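PDB 4GDI: neuraminidase from Influenza A virus, which is a neuraminidase-like viral surface protein of glycosyl hydrolase family 34, predicted to release terminal sialic acids from glycoconjugates, although its putative active site has diverged. Local coordinates for residues A[219-224]-A[235-239]; A[242-248]-A[279-285]; A[267-272]-A[319-323]. All coordinates share one frame. Residues are numbered along the deposited sequence.

Contact 1 (A[219-224]-A[235-239]). With CA (calcium ion), chain R; FUC (alpha-L-fucopyranose), chain G.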
ATOM      1  N   ASP A 219     -32.852  18.786  27.050  1.00 26.55           N
ATOM      2  CA  ASP A 219     -32.959  17.422  27.574  1.00 25.99           C
ATOM      3  C   ASP A 219     -31.616  16.789  27.793  1.00 26.10           C
ATOM      4  O   ASP A 219     -30.718  16.882  26.955  1.00 31.21           O
ATOM      5  CB  ASP A 219     -33.802  16.529  26.646  1.00 25.54           C
ATOM      6  CG  ASP A 219     -34.351  15.282  27.344  1.00 32.56           C
ATOM      7  OD1 ASP A 219     -34.040  15.029  28.532  1.00 28.18           O
ATOM      8  OD2 ASP A 219     -35.102  14.525  26.684  1.00 30.47           O
ATOM      9  N   ALA A 220     -31.503  16.101  28.926  1.00 25.60           N
ATOM     10  CA  ALA A 220     -30.312  15.349  29.261  1.00 23.95           C
ATOM     11  C   ALA A 220     -30.574  13.849  29.097  1.00 23.23           C
ATOM     12  O   ALA A 220     -29.664  13.039  29.224  1.00 24.33           O
ATOM     13  CB  ALA A 220     -29.864  15.679  30.700  1.00 36.14           C
ATOM     14  N   LYS A 221     -31.822  13.482  28.829  1.00 23.96           N
ATOM     15  CA  LYS A 221     -32.086  12.143  28.321  1.00 22.65           C
ATOM     16  C   LYS A 221     -31.823  12.230  26.828  1.00 26.36           C
ATOM     17  O   LYS A 221     -31.799  13.330  26.264  1.00 26.86           O
ATOM     18  CB  LYS A 221     -33.531  11.708  28.588  1.00 25.28           C
ATOM     19  CG  LYS A 221     -33.743  11.045  29.947  1.00 27.22           C
ATOM     20  CD  LYS A 221     -35.228  10.854  30.235  1.00 26.33           C
ATOM     21  CE  LYS A 221     -35.445  10.180  31.590  1.00 32.76           C
ATOM     22  NZ  LYS A 221     -36.879   9.860  31.819  1.00 26.31           N
ATOM     23  N   ARG A 222     -31.612  11.089  26.188  1.00 22.76           N
ATOM     24  CA  ARG A 222     -31.449  11.075  24.731  1.00 18.97           C
ATOM     25  C   ARG A 222     -32.750  10.619  24.116  1.00 24.36           C
ATOM     26  O   ARG A 222     -33.246   9.554  24.456  1.00 22.97           O
ATOM     27  CB  ARG A 222     -30.324  10.131  24.326  1.00 26.38           C
ATOM     28  CG  ARG A 222     -28.986  10.506  24.916  1.00 26.69           C
ATOM     29  CD  ARG A 222     -27.908   9.560  24.439  1.00 26.47           C
ATOM     30  NE  ARG A 222     -26.582   9.921  24.920  1.00 27.06           N
ATOM     31  CZ  ARG A 222     -25.843  10.903  24.405  1.00 25.36           C
ATOM     32  NH1 ARG A 222     -26.320  11.638  23.414  1.00 22.74           N
ATOM     33  NH2 ARG A 222     -24.631  11.155  24.891  1.00 24.24           N
ATOM     34  N   PRO A 223     -33.328  11.444  23.235  1.00 23.95           N
ATOM     35  CA  PRO A 223     -34.519  11.013  22.499  1.00 23.93           C
ATOM     36  C   PRO A 223     -34.183   9.875  21.531  1.00 23.51           C
ATOM     37  O   PRO A 223     -33.052   9.770  21.031  1.00 25.27           O
ATOM     38  CB  PRO A 223     -34.931  12.265  21.724  1.00 26.27           C
ATOM     39  CG  PRO A 223     -33.656  13.022  21.537  1.00 28.10           C
ATOM     40  CD  PRO A 223     -32.812  12.742  22.760  1.00 21.30           C
ATOM     41  N   LEU A 224     -35.168   9.035  21.264  1.00 25.67           N
ATOM     42  CA  LEU A 224     -34.976   7.874  20.403  1.00 22.20           C
ATOM     43  C   LEU A 224     -35.920   7.883  19.233  1.00 23.32           C
ATOM     44  O   LEU A 224     -37.080   8.285  19.346  1.00 23.75           O
ATOM     45  CB  LEU A 224     -35.204   6.592  21.196  1.00 25.40           C
ATOM     46  CG  LEU A 224     -34.283   6.465  22.400  1.00 29.53           C
ATOM     47  CD1 LEU A 224     -34.689   5.287  23.250  1.00 32.69           C
ATOM     48  CD2 LEU A 224     -32.830   6.322  21.934  1.00 25.96           C
ATOM     49  N   ILE A 235     -41.099   8.815  17.777  1.00 29.61           N
ATOM     50  CA  ILE A 235     -40.029   9.328  18.612  1.00 28.27           C
ATOM     51  C   ILE A 235     -40.401   9.000  20.050  1.00 28.24           C
ATOM     52  O   ILE A 235     -41.542   9.195  20.451  1.00 31.70           O
ATOM     53  CB  ILE A 235     -39.818  10.834  18.394  1.00 27.99           C
ATOM     54  CG1 ILE A 235     -39.253  11.058  16.990  1.00 24.54           C
ATOM     55  CG2 ILE A 235     -38.879  11.404  19.441  1.00 24.08           C
ATOM     56  CD1 ILE A 235     -39.167  12.508  16.580  1.00 30.51           C
ATOM     57  N   VAL A 236     -39.431   8.485  20.803  1.00 19.33           N
ATOM     58  CA  VAL A 236     -39.654   7.970  22.150  1.00 27.50           C
ATOM     59  C   VAL A 236     -38.670   8.581  23.165  1.00 26.04           C
ATOM     60  O   VAL A 236     -37.534   8.924  22.821  1.00 23.80           O
ATOM     61  CB  VAL A 236     -39.495   6.441  22.122  1.00 39.25           C
ATOM     62  CG1 VAL A 236     -39.134   5.903  23.477  1.00 58.43           C
ATOM     63  CG2 VAL A 236     -40.776   5.800  21.588  1.00 45.08           C
ATOM     64  N   GLU A 237     -39.115   8.707  24.410  1.00 23.53           N
ATOM     65  CA  GLU A 237     -38.284   9.198  25.511  1.00 22.02           C
ATOM     66  C   GLU A 237     -37.937   8.051  26.468  1.00 29.30           C
ATOM     67  O   GLU A 237     -38.805   7.262  26.837  1.00 29.80           O
ATOM     68  CB  GLU A 237     -39.041  10.288  26.288  1.00 28.58           C
ATOM     69  CG  GLU A 237     -38.195  10.971  27.347  1.00 23.40           C
ATOM     70  CD  GLU A 237     -37.199  11.962  26.775  1.00 31.41           C
ATOM     71  OE1 GLU A 237     -37.191  12.160  25.534  1.00 32.31           O
ATOM     72  OE2 GLU A 237     -36.434  12.551  27.576  1.00 30.73           O
ATOM     73  N   PRO A 238     -36.658   7.925  26.855  1.00 22.55           N
ATOM     74  CA  PRO A 238     -36.351   6.898  27.860  1.00 32.85           C
ATOM     75  C   PRO A 238     -37.180   7.098  29.135  1.00 33.12           C
ATOM     76  O   PRO A 238     -37.424   8.230  29.541  1.00 23.42           O
ATOM     77  CB  PRO A 238     -34.866   7.114  28.136  1.00 23.86           C
ATOM     78  CG  PRO A 238     -34.329   7.659  26.812  1.00 26.34           C
ATOM     79  CD  PRO A 238     -35.448   8.572  26.332  1.00 25.47           C
ATOM     80  N   CYS A 239     -37.635   6.007  29.736  1.00 24.71           N
ATOM     81  CA  CYS A 239     -38.548   6.110  30.864  1.00 31.88           C
ATOM     82  C   CYS A 239     -37.857   5.707  32.159  1.00 32.08           C
ATOM     83  O   CYS A 239     -38.512   5.498  33.174  1.00 29.54           O
ATOM     84  CB  CYS A 239     -39.802   5.253  30.615  1.00 30.38           C
ATOM     85  SG  CYS A 239     -40.774   5.791  29.187  1.00 34.49           S
TER
HETATM   86 CA    CA R 509     -28.662  17.721  26.252  1.00 25.49          CA
HETATM   87  C1  FUC G   5     -44.495  14.616  21.639  1.00 40.39           C
HETATM   88  C2  FUC G   5     -44.714  13.109  21.619  1.00 45.40           C
HETATM   89  C3  FUC G   5     -44.383  12.594  20.225  1.00 43.50           C
HETATM   90  C4  FUC G   5     -42.930  12.942  19.941  1.00 38.52           C
HETATM   91  C5  FUC G   5     -42.729  14.454  20.043  1.00 39.30           C
HETATM   92  C6  FUC G   5     -41.261  14.827  19.829  1.00 23.40           C
HETATM   93  O2  FUC G   5     -46.064  12.851  21.916  1.00 49.57           O
HETATM   94  O3  FUC G   5     -44.577  11.203  20.142  1.00 35.14           O
HETATM   95  O4  FUC G   5     -42.124  12.295  20.901  1.00 30.23           O
HETATM   96  O5  FUC G   5     -43.148  14.908  21.320  1.00 42.04           O
HETATM   97  O   HOH W   1     -27.620  17.715  28.437  1.00 26.33           O
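This contact closes one end of a beta-propeller blade, where the outer strand 233-236 pairs with the start of strand 224-228. Leu-224 and Val-236 form an antiparallel hydrogen-bonded pair. Leu-224 N donates to Val-236 O, and Val-236 N donates to Leu-224 O, both at 2.8 Å. Their side chains lie on the same face of the sheet, with Leu-224 CB 4.4 Å from Val-236 CB. Beyond this pair the ladder stops and side chains take over. Lys-221 NZ donates to Pro-238 O at 2.9 Å, and also to the backbone oxygens of Lys-257 and Asn-240. Asp-219 makes an Asx turn: its OD1 accepts from Lys-221 N at 2.7 Å, and also from Ala-259 N. The backbone O of Asp-219 binds the calcium ion at 2.3 Å. Asp-219 OD2 lies only 2.5 Å from Glu-237 OE2. Glu-237 OE1 is hydrogen-bonded to a glycerol, probably from the crystallisation liquor. Cys-239 forms a disulfide with Cys-256. Ile-235 O accepts from O4 of the glycan fucose at 3.2 Å. The Arg-222 guanidinium has partners: NH2 donates to Ile-267 O. Arg-222 O is buried without a hydrogen-bond partner and sits 3.1 Å from Pro-238 CD.

Contact 2 (A[242-248]-A[279-285]). With CA (calcium ion), chain R.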
ATOM      1  N   ALA A 242     -32.150   7.636  34.765  1.00 30.07           N
ATOM      2  CA  ALA A 242     -30.721   7.889  34.615  1.00 27.80           C
ATOM      3  C   ALA A 242     -30.439   8.508  33.250  1.00 34.60           C
ATOM      4  O   ALA A 242     -30.279   7.784  32.267  1.00 26.49           O
ATOM      5  CB  ALA A 242     -29.964   6.601  34.768  1.00 28.75           C
ATOM      6  N   PRO A 243     -30.396   9.848  33.176  1.00 33.24           N
ATOM      7  CA  PRO A 243     -30.077  10.541  31.918  1.00 35.61           C
ATOM      8  C   PRO A 243     -28.705  10.115  31.397  1.00 29.65           C
ATOM      9  O   PRO A 243     -27.872   9.770  32.222  1.00 24.85           O
ATOM     10  CB  PRO A 243     -30.074  12.020  32.326  1.00 31.46           C
ATOM     11  CG  PRO A 243     -30.892  12.073  33.569  1.00 34.87           C
ATOM     12  CD  PRO A 243     -30.619  10.795  34.277  1.00 37.65           C
ATOM     13  N   THR A 244     -28.466  10.114  30.078  1.00 24.58           N
ATOM     14  CA  THR A 244     -27.180   9.641  29.570  1.00 19.35           C
ATOM     15  C   THR A 244     -26.424  10.641  28.698  1.00 19.32           C
ATOM     16  O   THR A 244     -25.311  10.358  28.256  1.00 23.72           O
ATOM     17  CB  THR A 244     -27.303   8.304  28.781  1.00 29.88           C
ATOM     18  OG1 THR A 244     -28.101   8.490  27.602  1.00 25.24           O
ATOM     19  CG2 THR A 244     -27.904   7.223  29.647  1.00 27.78           C
ATOM     20  N   ASP A 245     -27.010  11.805  28.459  1.00 25.49           N
ATOM     21  CA  ASP A 245     -26.302  12.865  27.762  1.00 20.65           C
ATOM     22  C   ASP A 245     -25.179  13.382  28.680  1.00 26.42           C
ATOM     23  O   ASP A 245     -25.129  13.071  29.870  1.00 30.82           O
ATOM     24  CB  ASP A 245     -27.273  13.994  27.431  1.00 26.40           C
ATOM     25  CG  ASP A 245     -26.838  14.832  26.244  1.00 24.69           C
ATOM     26  OD1 ASP A 245     -25.746  14.587  25.673  1.00 24.21           O
ATOM     27  OD2 ASP A 245     -27.607  15.746  25.883  1.00 23.34           O
ATOM     28  N   PHE A 246     -24.250  14.131  28.105  1.00 24.95           N
ATOM     29  CA  PHE A 246     -23.338  14.942  28.889  1.00 25.04           C
ATOM     30  C   PHE A 246     -23.305  16.335  28.285  1.00 26.80           C
ATOM     31  O   PHE A 246     -23.021  16.483  27.098  1.00 27.99           O
ATOM     32  CB  PHE A 246     -21.933  14.364  28.945  1.00 26.79           C
ATOM     33  CG  PHE A 246     -21.065  15.058  29.959  1.00 29.70           C
ATOM     34  CD1 PHE A 246     -20.460  16.273  29.655  1.00 32.07           C
ATOM     35  CD2 PHE A 246     -20.906  14.532  31.230  1.00 31.55           C
ATOM     36  CE1 PHE A 246     -19.696  16.943  30.597  1.00 32.74           C
ATOM     37  CE2 PHE A 246     -20.137  15.196  32.182  1.00 31.83           C
ATOM     38  CZ  PHE A 246     -19.530  16.402  31.857  1.00 33.74           C
ATOM     39  N   PRO A 247     -23.576  17.367  29.108  1.00 31.73           N
ATOM     40  CA  PRO A 247     -23.766  17.278  30.565  1.00 34.91           C
ATOM     41  C   PRO A 247     -25.118  16.717  30.960  1.00 31.25           C
ATOM     42  O   PRO A 247     -25.977  16.481  30.100  1.00 29.22           O
ATOM     43  CB  PRO A 247     -23.667  18.741  31.017  1.00 34.93           C
ATOM     44  CG  PRO A 247     -24.167  19.519  29.864  1.00 34.75           C
ATOM     45  CD  PRO A 247     -23.768  18.744  28.618  1.00 29.32           C
ATOM     46  N   ARG A 248     -25.304  16.504  32.261  1.00 30.61           N
ATOM     47  CA  ARG A 248     -26.583  16.031  32.784  1.00 35.74           C
ATOM     48  C   ARG A 248     -26.658  16.308  34.273  1.00 42.22           C
ATOM     49  O   ARG A 248     -25.647  16.593  34.897  1.00 27.79           O
ATOM     50  CB  ARG A 248     -26.750  14.526  32.552  1.00 26.46           C
ATOM     51  CG  ARG A 248     -25.659  13.660  33.160  1.00 24.60           C
ATOM     52  CD  ARG A 248     -26.063  12.188  33.105  1.00 25.74           C
ATOM     53  NE  ARG A 248     -25.069  11.284  33.683  1.00 27.92           N
ATOM     54  CZ  ARG A 248     -23.919  10.933  33.111  1.00 31.08           C
ATOM     55  NH1 ARG A 248     -23.564  11.411  31.914  1.00 27.48           N
ATOM     56  NH2 ARG A 248     -23.113  10.095  33.752  1.00 31.02           N
ATOM     57  N   THR A 279     -27.875   1.156  27.942  1.00 20.59           N
ATOM     58  CA  THR A 279     -27.563   2.574  27.981  1.00 20.71           C
ATOM     59  C   THR A 279     -26.071   2.735  28.078  1.00 24.81           C
ATOM     60  O   THR A 279     -25.371   1.801  28.469  1.00 20.65           O
ATOM     61  CB  THR A 279     -28.216   3.268  29.186  1.00 25.17           C
ATOM     62  OG1 THR A 279     -27.891   2.552  30.376  1.00 31.64           O
ATOM     63  CG2 THR A 279     -29.740   3.308  29.022  1.00 28.76           C
ATOM     64  N   SER A 280     -25.586   3.927  27.745  1.00 23.25           N
ATOM     65  CA  SER A 280     -24.164   4.210  27.849  1.00 22.14           C
ATOM     66  C   SER A 280     -23.940   5.665  28.265  1.00 19.21           C
ATOM     67  O   SER A 280     -24.654   6.564  27.832  1.00 20.36           O
ATOM     68  CB  SER A 280     -23.465   3.880  26.522  1.00 26.54           C
ATOM     69  OG  SER A 280     -24.019   4.626  25.466  1.00 26.36           O
ATOM     70  N   LYS A 281     -22.959   5.887  29.136  1.00 23.49           N
ATOM     71  CA  LYS A 281     -22.706   7.226  29.657  1.00 23.21           C
ATOM     72  C   LYS A 281     -21.345   7.346  30.357  1.00 23.49           C
ATOM     73  O   LYS A 281     -20.695   6.343  30.699  1.00 27.12           O
ATOM     74  CB  LYS A 281     -23.821   7.616  30.625  1.00 23.96           C
ATOM     75  CG  LYS A 281     -23.900   6.709  31.865  1.00 28.01           C
ATOM     76  CD  LYS A 281     -25.030   7.128  32.818  1.00 28.68           C
ATOM     77  CE  LYS A 281     -24.919   6.407  34.172  1.00 39.15           C
ATOM     78  NZ  LYS A 281     -25.903   6.926  35.177  1.00 39.59           N
ATOM     79  N   THR A 282     -20.911   8.584  30.545  1.00 33.83           N
ATOM     80  CA  THR A 282     -19.730   8.858  31.360  1.00 26.24           C
ATOM     81  C   THR A 282     -19.944   8.270  32.764  1.00 31.42           C
ATOM     82  O   THR A 282     -21.060   8.232  33.274  1.00 29.52           O
ATOM     83  CB  THR A 282     -19.475  10.362  31.464  1.00 26.77           C
ATOM     84  OG1 THR A 282     -20.632  11.003  32.009  1.00 26.61           O
ATOM     85  CG2 THR A 282     -19.165  10.974  30.067  1.00 27.94           C
ATOM     86  N   LYS A 283     -18.872   7.788  33.373  1.00 30.29           N
ATOM     87  CA  LYS A 283     -18.924   7.329  34.757  1.00 31.91           C
ATOM     88  C   LYS A 283     -19.537   8.436  35.620  1.00 32.55           C
ATOM     89  O   LYS A 283     -20.553   8.234  36.278  1.00 39.83           O
ATOM     90  CB  LYS A 283     -17.510   6.968  35.226  1.00 39.20           C
ATOM     91  CG  LYS A 283     -17.351   6.658  36.711  1.00 47.62           C
ATOM     92  CD  LYS A 283     -18.191   5.477  37.149  1.00 53.52           C
ATOM     93  CE  LYS A 283     -17.961   5.153  38.628  1.00 61.03           C
ATOM     94  NZ  LYS A 283     -16.531   4.827  38.943  1.00 59.47           N
ATOM     95  N   ALA A 284     -18.937   9.617  35.565  1.00 48.88           N
ATOM     96  CA  ALA A 284     -19.343  10.732  36.411  1.00 61.84           C
ATOM     97  C   ALA A 284     -20.228  11.734  35.672  1.00 47.72           C
ATOM     98  O   ALA A 284     -20.009  12.023  34.495  1.00 32.36           O
ATOM     99  CB  ALA A 284     -18.099  11.437  36.941  1.00 76.05           C
ATOM    100  N   GLU A 285     -21.208  12.294  36.371  1.00 34.67           N
ATOM    101  CA  GLU A 285     -22.007  13.378  35.801  1.00 43.14           C
ATOM    102  C   GLU A 285     -21.248  14.700  35.883  1.00 40.34           C
ATOM    103  O   GLU A 285     -21.676  15.708  35.331  1.00 42.41           O
ATOM    104  CB  GLU A 285     -23.318  13.521  36.560  1.00 56.32           C
ATOM    105  CG  GLU A 285     -23.132  14.083  37.954  1.00 59.42           C
ATOM    106  CD  GLU A 285     -24.353  13.906  38.813  1.00 59.59           C
ATOM    107  OE1 GLU A 285     -24.717  12.741  39.084  1.00 71.83           O
ATOM    108  OE2 GLU A 285     -24.948  14.929  39.210  1.00 50.96           O
TER
HETATM  109 CA    CA R 509     -28.662  17.721  26.252  1.00 25.49          CA
HETATM  110  O   HOH W   2     -27.475   8.996  34.899  1.00 31.51           O
HETATM  111  O   HOH W   3     -22.592  10.536  29.070  1.00 23.57           O
HETATM  112  O   HOH W   4     -23.763   8.874  26.191  1.00 23.97           O
HETATM  113  O   HOH W   5     -26.756   6.411  26.343  1.00 24.33           O
HETATM  114  O   HOH W   1     -27.620  17.715  28.437  1.00 26.33           O
HETATM  115  O   HOH W   6     -22.823  17.520  33.647  1.00 33.05           O
HETATM  116  O   HOH W   7     -24.105   9.075  36.284  1.00 41.90           O
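Thr-279 meets the loop 242-248 by apolar contact, its CB 4.0 Å from Thr-244 CG2. At Ser-280 the link is mostly through water. Ser-280 O accepts from water 5 at 2.6 Å and from water 4 at 3.0 Å. Water 5 accepts from Thr-244 OG1 at 2.8 Å, and water 4 donates to Thr-244 O at 3.0 Å. The hydroxyl of Ser-280 pairs elsewhere, with Phe-270 O. Lys-281 points toward the loop, and its CB is 4.0 Å from Thr-244 CB. Its NZ donates to water 2 at 2.6 Å, and that water donates to Pro-243 O at 2.8 Å.

Lys-281 is the last residue of strand 277-281, an edge strand of a propeller blade. Where the strand ends, the chain turns around the guanidinium of Arg-248. Thr-282 O accepts from Arg-248 NH2 at 2.8 Å, and Thr-282 OG1 accepts from Arg-248 NH1 at 3.0 Å. The same OG1 donates to Ala-284 O at 2.8 Å. Arg-248 NH1 also donates to Asp-245 O at 3.1 Å; OD2 of that aspartate binds the calcium ion at 2.3 Å. Lys-283 turns away and forms a salt bridge with Glu-311. Ala-284 O lies at the edge of the Phe-246 ring, 3.9 Å from CE2. Glu-285 closes the guanidinium from one face, with its CA opposite Lys-281 CD. Water 6 accepts from Arg-248 N at 3.0 Å and donates to Glu-285 O at 2.7 Å.

Contact 3 (A[267-272]-A[319-323]). With NO3 (nitrate ion), chain B.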
ATOM      1  N   ILE A 267     -23.640  15.726  23.806  1.00 27.60           N
ATOM      2  CA  ILE A 267     -22.594  15.066  23.054  1.00 22.11           C
ATOM      3  C   ILE A 267     -23.160  13.793  22.419  1.00 28.71           C
ATOM      4  O   ILE A 267     -23.991  13.116  23.017  1.00 20.03           O
ATOM      5  CB  ILE A 267     -21.391  14.760  23.960  1.00 21.30           C
ATOM      6  CG1 ILE A 267     -20.177  14.375  23.107  1.00 24.75           C
ATOM      7  CG2 ILE A 267     -21.758  13.686  24.970  1.00 23.86           C
ATOM      8  CD1 ILE A 267     -18.863  14.319  23.858  1.00 33.55           C
ATOM      9  N   GLN A 268     -22.756  13.507  21.180  1.00 20.56           N
ATOM     10  CA  GLN A 268     -23.252  12.324  20.466  1.00 16.27           C
ATOM     11  C   GLN A 268     -23.099  11.066  21.303  1.00 19.52           C
ATOM     12  O   GLN A 268     -22.031  10.806  21.871  1.00 21.73           O
ATOM     13  CB  GLN A 268     -22.488  12.153  19.150  1.00 21.05           C
ATOM     14  CG  GLN A 268     -23.057  11.088  18.208  1.00 16.26           C
ATOM     15  CD  GLN A 268     -22.582  11.301  16.775  1.00 18.11           C
ATOM     16  OE1 GLN A 268     -21.519  11.875  16.548  1.00 22.43           O
ATOM     17  NE2 GLN A 268     -23.374  10.857  15.817  1.00 19.33           N
ATOM     18  N   GLY A 269     -24.169  10.281  21.367  1.00 20.99           N
ATOM     19  CA  GLY A 269     -24.171   9.030  22.098  1.00 19.05           C
ATOM     20  C   GLY A 269     -25.297   8.098  21.668  1.00 24.12           C
ATOM     21  O   GLY A 269     -26.126   8.456  20.839  1.00 18.74           O
ATOM     22  N   PHE A 270     -25.332   6.909  22.257  1.00 23.88           N
ATOM     23  CA  PHE A 270     -26.222   5.849  21.795  1.00 19.67           C
ATOM     24  C   PHE A 270     -26.923   5.101  22.928  1.00 24.02           C
ATOM     25  O   PHE A 270     -26.412   5.030  24.049  1.00 19.91           O
ATOM     26  CB  PHE A 270     -25.422   4.839  20.963  1.00 17.00           C
ATOM     27  CG  PHE A 270     -24.417   4.035  21.762  1.00 16.00           C
ATOM     28  CD1 PHE A 270     -24.787   2.860  22.378  1.00 22.18           C
ATOM     29  CD2 PHE A 270     -23.094   4.452  21.875  1.00 20.71           C
ATOM     30  CE1 PHE A 270     -23.863   2.106  23.099  1.00 19.84           C
ATOM     31  CE2 PHE A 270     -22.162   3.704  22.594  1.00 20.35           C
ATOM     32  CZ  PHE A 270     -22.549   2.538  23.212  1.00 19.54           C
ATOM     33  N   ILE A 271     -28.090   4.551  22.597  1.00 23.68           N
ATOM     34  CA  ILE A 271     -28.842   3.610  23.441  1.00 18.48           C
ATOM     35  C   ILE A 271     -29.237   2.434  22.549  1.00 20.17           C
ATOM     36  O   ILE A 271     -29.857   2.636  21.506  1.00 20.72           O
ATOM     37  CB  ILE A 271     -30.124   4.266  24.014  1.00 18.78           C
ATOM     38  CG1 ILE A 271     -29.759   5.373  25.014  1.00 16.58           C
ATOM     39  CG2 ILE A 271     -31.053   3.220  24.649  1.00 23.43           C
ATOM     40  CD1 ILE A 271     -30.946   6.014  25.692  1.00 22.36           C
ATOM     41  N   LEU A 272     -28.856   1.216  22.920  1.00 23.46           N
ATOM     42  CA  LEU A 272     -29.327   0.041  22.194  1.00 24.04           C
ATOM     43  C   LEU A 272     -30.778  -0.215  22.561  1.00 26.53           C
ATOM     44  O   LEU A 272     -31.083  -0.686  23.654  1.00 25.40           O
ATOM     45  CB  LEU A 272     -28.475  -1.186  22.499  1.00 21.73           C
ATOM     46  CG  LEU A 272     -28.719  -2.422  21.627  1.00 27.25           C
ATOM     47  CD1 LEU A 272     -28.428  -2.125  20.175  1.00 31.29           C
ATOM     48  CD2 LEU A 272     -27.855  -3.591  22.095  1.00 30.04           C
ATOM     49  N   GLY A 319     -15.323  10.926  24.684  1.00 23.90           N
ATOM     50  CA  GLY A 319     -16.151  11.876  23.969  1.00 26.15           C
ATOM     51  C   GLY A 319     -17.366  11.256  23.283  1.00 26.58           C
ATOM     52  O   GLY A 319     -18.144  10.526  23.897  1.00 24.22           O
ATOM     53  N   ARG A 320     -17.520  11.569  22.000  1.00 25.07           N
ATOM     54  CA  ARG A 320     -18.635  11.084  21.175  1.00 20.06           C
ATOM     55  C   ARG A 320     -18.649   9.561  21.109  1.00 16.20           C
ATOM     56  O   ARG A 320     -17.602   8.911  21.220  1.00 20.87           O
ATOM     57  CB  ARG A 320     -18.510  11.653  19.744  1.00 18.75           C
ATOM     58  CG  ARG A 320     -18.636  13.206  19.655  1.00 21.74           C
ATOM     59  CD  ARG A 320     -18.226  13.784  18.298  1.00 18.43           C
ATOM     60  NE  ARG A 320     -18.862  13.084  17.173  1.00 21.01           N
ATOM     61  CZ  ARG A 320     -18.272  12.147  16.434  1.00 23.32           C
ATOM     62  NH1 ARG A 320     -17.013  11.795  16.662  1.00 21.25           N
ATOM     63  NH2 ARG A 320     -18.945  11.566  15.443  1.00 22.97           N
ATOM     64  N   SER A 321     -19.831   8.986  20.912  1.00 19.70           N
ATOM     65  CA  SER A 321     -19.914   7.555  20.661  1.00 18.17           C
ATOM     66  C   SER A 321     -21.123   7.262  19.773  1.00 18.11           C
ATOM     67  O   SER A 321     -22.065   8.050  19.710  1.00 17.59           O
ATOM     68  CB  SER A 321     -20.011   6.786  21.993  1.00 20.55           C
ATOM     69  OG  SER A 321     -21.154   7.192  22.742  1.00 20.19           O
ATOM     70  N   GLY A 322     -21.111   6.123  19.088  1.00 19.35           N
ATOM     71  CA  GLY A 322     -22.248   5.771  18.247  1.00 16.92           C
ATOM     72  C   GLY A 322     -22.100   4.398  17.653  1.00 18.94           C
ATOM     73  O   GLY A 322     -21.055   3.757  17.805  1.00 22.58           O
ATOM     74  N   PHE A 323     -23.147   3.951  16.965  1.00 17.14           N
ATOM     75  CA  PHE A 323     -23.201   2.589  16.465  1.00 18.95           C
ATOM     76  C   PHE A 323     -22.458   2.386  15.162  1.00 22.69           C
ATOM     77  O   PHE A 323     -22.360   3.295  14.337  1.00 17.04           O
ATOM     78  CB  PHE A 323     -24.653   2.198  16.173  1.00 15.61           C
ATOM     79  CG  PHE A 323     -25.534   2.152  17.378  1.00 18.84           C
ATOM     80  CD1 PHE A 323     -25.335   1.201  18.356  1.00 20.94           C
ATOM     81  CD2 PHE A 323     -26.614   3.023  17.487  1.00 22.58           C
ATOM     82  CE1 PHE A 323     -26.161   1.145  19.450  1.00 20.50           C
ATOM     83  CE2 PHE A 323     -27.442   2.972  18.573  1.00 19.87           C
ATOM     84  CZ  PHE A 323     -27.222   2.020  19.552  1.00 21.41           C
TER
HETATM   85  N   NO3 B 514     -20.900  15.972  18.349  1.00 53.07           N
HETATM   86  O1  NO3 B 514     -21.088  14.955  17.402  1.00 46.18           O
HETATM   87  O2  NO3 B 514     -20.491  17.250  17.929  1.00 69.53           O
HETATM   88  O3  NO3 B 514     -21.119  15.709  19.706  1.00 26.63           O
HETATM   89  O   HOH W   8     -20.814   9.702  24.120  1.00 20.63           O
HETATM   90  O   HOH W   9     -23.346   6.908  24.310  1.00 19.15           O
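Segment 267-272 and segment 319-323, part of strand 317-324, run roughly the same way, their end-to-end directions 32° apart, yet a single direct backbone hydrogen bond joins them. Ser-321 N donates to Gln-268 O at 3.0 Å. Water extends this link. Water 8 donates to Gln-268 O and Gly-319 O, at 2.8 Å each, and accepts from Ser-321 OG at 2.9 Å. Water 9 accepts from Phe-270 N at 2.9 Å and donates to Ser-321 OG at 2.7 Å. Gly-269 adds a CA-H...O contact, its CA 3.3 Å from Ser-321 O.

Polar side chains meet at one end. Gln-268 OE1 accepts two weak hydrogen bonds, from Arg-320 NH2 at 2.8 Å and from Arg-320 NE at 3.0 Å. Gln-268 NE2 donates to Pro-148 O. Arg-320 NH1 makes a salt bridge with Glu-342. A nitrate ion, probably from the crystallisation liquor, bridges the segments: its O1 accepts from Arg-320 NE at 2.9 Å, and its O3 from Gln-268 N at 3.1 Å. Ile-267 packs beside this group, with CD1 3.5 Å from Gly-319 C.

The other end is apolar. Phe-270 CB sits over the face of the Phe-323 ring, a CH-pi contact 3.8 Å from the centroid. Leu-272 CD1 is 4.0 Å from Phe-323 CE1. The centre of the contact lies about 5 Å from the centre of the chain. Here a loop leading to strand 277-281 meets strand 317-324 of the next blade, the blade-to-blade packing of the neuraminidase beta-propeller.

Overall arrangement
The three contacts form one cluster, with centres 11 to 13 Å apart. Contacts 1 and 2 share a calcium site: Asp-219 O and Asp-245 OD2 are both ligands, as is water 1, and Asn-215, Gly-263 and Gly-265 complete it. Ala-220 O lies 3.0 Å from Asp-245 N, a probable hydrogen bond. Two further probable bonds tie contact 3 to the others: Asp-245 OD1 with Ile-267 N at 3.0 Å, and Arg-222 NH2 with Ile-267 O at 2.8 Å. The side chain of Ile-267 is about 8 Å from the calcium. The metal site thus connects, through Ile-267, to the blade packing near the propeller centre.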